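Local coordinates for hypothetical NUDIX hydrolase (Listeria monocytogenes, PDB 3SON), which probably hydrolyses nucleoside diphosphate-linked substrates as a member of the Nudix family, and binds a calcium ion in this crystal, at residues A[34-39]-A[56-61]. Sequence-based numbering, arbitrary orientation.
Sequences QFVAGG and EELNLD. With CA (calcium ion), chain C.
Glu-57 OE2 serves both the backbone of Ala-37 and a calcium ion. It accepts a hydrogen bond from Ala-37 N at 3.1 Å, nearly straight at 164°, with the donor above the carboxylate plane. The same oxygen binds the calcium at 2.6 Å. Ala-37 O binds the metal too, at 2.3 Å. The shared ion explains why Ala-37 O and Glu-57 OE2 come within 2.9 Å of each other without a hydrogen bond. Glu-53, one helical turn before Glu-57, and two waters also bind the calcium. One of these waters donates to Glu-56 OE1.

The site joins strand 33-39 to the end of helix 46-58. Glu-53 and Glu-57 are metal-binding glutamates of the Nudix box; Ala-37, just before the box, adds a backbone carbonyl, as in other Nudix hydrolases. Chi2 of Glu-57 is near anti (-164°) and sets CD, the carboxylate carbon, out toward the strand. A water 2.7 Å from Glu-57 OE1 can bridge it to Phe-35 O. The side chains of Val-36 and Glu-57 pass each other in opposite senses, with Val-36 CG1 3.9 Å from Glu-57 CD. Val-36 CG2 meets Leu-58 CD1 at 4.2 Å. Leu-25 of strand 20-27 touches both Val-36 and Glu-57.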
loop_
_atom_site.group_PDB
_atom_site.type_symbol
_atom_site.label_atom_id
_atom_site.label_comp_id
_atom_site.label_asym_id
_atom_site.label_seq_id
_atom_site.Cartn_x
_atom_site.Cartn_y
_atom_site.Cartn_z
ATOM N N GLN A 34 1.670 15.479 -3.673
ATOM C CA GLN A 34 1.871 14.530 -2.569
ATOM C C GLN A 34 1.455 15.118 -1.213
ATOM O O GLN A 34 1.146 16.326 -1.053
ATOM C CB GLN A 34 3.369 14.093 -2.465
ATOM C CG GLN A 34 4.311 15.288 -2.139
ATOM C CD GLN A 34 5.809 15.029 -2.278
ATOM O OE1 GLN A 34 6.599 15.997 -2.231
ATOM N NE2 GLN A 34 6.225 13.742 -2.330
ATOM N N PHE A 35 1.464 14.252 -0.212
ATOM C CA PHE A 35 1.288 14.652 1.170
ATOM C C PHE A 35 2.646 14.877 1.859
ATOM O O PHE A 35 3.681 14.831 1.190
ATOM C CB PHE A 35 0.435 13.613 1.920
ATOM C CG PHE A 35 -0.989 13.484 1.399
ATOM C CD1 PHE A 35 -1.820 14.563 1.341
ATOM C CD2 PHE A 35 -1.538 12.215 1.084
ATOM C CE1 PHE A 35 -3.159 14.416 0.910
ATOM C CE2 PHE A 35 -2.838 12.064 0.603
ATOM C CZ PHE A 35 -3.658 13.166 0.518
ATOM N N VAL A 36 2.603 15.283 3.127
ATOM C CA VAL A 36 3.777 15.401 3.956
ATOM C C VAL A 36 4.383 13.998 4.055
ATOM O O VAL A 36 3.679 13.016 4.274
ATOM C CB VAL A 36 3.424 15.982 5.345
ATOM C CG1 VAL A 36 4.563 15.821 6.371
ATOM C CG2 VAL A 36 3.020 17.409 5.257
ATOM N N ALA A 37 5.694 13.868 3.851
ATOM C CA ALA A 37 6.312 12.513 3.891
ATOM C C ALA A 37 7.728 12.616 4.404
ATOM O O ALA A 37 8.431 13.611 4.121
ATOM C CB ALA A 37 6.315 11.869 2.497
ATOM N N GLY A 38 8.187 11.602 5.106
ATOM C CA GLY A 38 9.567 11.595 5.542
ATOM C C GLY A 38 9.937 10.336 6.254
ATOM O O GLY A 38 9.075 9.633 6.745
ATOM N N GLY A 39 11.215 10.141 6.500
ATOM C CA GLY A 39 11.656 8.951 7.166
ATOM C C GLY A 39 12.061 9.161 8.626
ATOM O O GLY A 39 12.407 10.282 9.055
ATOM N N GLU A 56 8.601 20.579 9.636
ATOM C CA GLU A 56 9.569 20.947 8.640
ATOM C C GLU A 56 8.839 21.398 7.366
ATOM O O GLU A 56 9.147 22.437 6.797
ATOM C CB GLU A 56 10.530 19.783 8.309
ATOM C CG GLU A 56 11.439 19.330 9.473
ATOM C CD GLU A 56 12.394 18.163 9.112
ATOM O OE1 GLU A 56 12.232 17.569 8.014
ATOM O OE2 GLU A 56 13.317 17.843 9.934
ATOM N N GLU A 57 7.837 20.647 6.944
ATOM C CA GLU A 57 7.246 20.942 5.638
ATOM C C GLU A 57 6.260 22.097 5.621
ATOM O O GLU A 57 6.101 22.734 4.575
ATOM C CB GLU A 57 6.602 19.680 5.047
ATOM C CG GLU A 57 7.612 18.564 4.769
ATOM C CD GLU A 57 7.071 17.492 3.857
ATOM O OE1 GLU A 57 6.100 17.775 3.105
ATOM O OE2 GLU A 57 7.594 16.355 3.882
ATOM N N LEU A 58 5.570 22.342 6.737
ATOM C CA LEU A 58 4.532 23.381 6.856
ATOM C C LEU A 58 4.905 24.609 7.705
ATOM O O LEU A 58 4.123 25.558 7.826
ATOM C CB LEU A 58 3.208 22.705 7.371
ATOM C CG LEU A 58 2.812 21.470 6.603
ATOM C CD1 LEU A 58 1.566 20.844 7.208
ATOM C CD2 LEU A 58 2.552 21.773 5.142
ATOM N N ASN A 59 6.149 24.613 8.195
ATOM C CA ASN A 59 6.722 25.665 9.026
ATOM C C ASN A 59 5.775 26.138 10.132
ATOM O O ASN A 59 5.448 27.317 10.244
ATOM C CB ASN A 59 7.246 26.786 8.136
ATOM C CG ASN A 59 8.485 26.360 7.375
ATOM O OD1 ASN A 59 9.544 26.141 7.962
ATOM N ND2 ASN A 59 8.344 26.164 6.075
ATOM N N LEU A 60 5.350 25.187 10.944
ATOM C CA LEU A 60 4.329 25.422 11.980
ATOM C C LEU A 60 4.957 25.692 13.343
ATOM O O LEU A 60 6.008 25.163 13.640
ATOM C CB LEU A 60 3.448 24.180 12.176
ATOM C CG LEU A 60 2.728 23.467 11.037
ATOM C CD1 LEU A 60 2.250 22.079 11.503
ATOM C CD2 LEU A 60 1.574 24.313 10.541
ATOM N N ASP A 61 4.270 26.464 14.186
ATOM C CA ASP A 61 4.642 26.589 15.614
ATOM C C ASP A 61 4.663 25.182 16.290
ATOM O O ASP A 61 4.598 24.162 15.600
ATOM C CB ASP A 61 3.686 27.550 16.334
ATOM C CG ASP A 61 2.239 27.071 16.310
ATOM O OD1 ASP A 61 1.401 27.759 15.686
ATOM O OD2 ASP A 61 1.939 26.008 16.900
HETATM CA CA CA C . 9.989 15.310 4.352
HETATM O O HOH W 1 6.203 16.004 1.007
HETATM O O HOH W 2 11.694 16.311 5.192
HETATM O O HOH W 3 11.170 13.503 2.784
#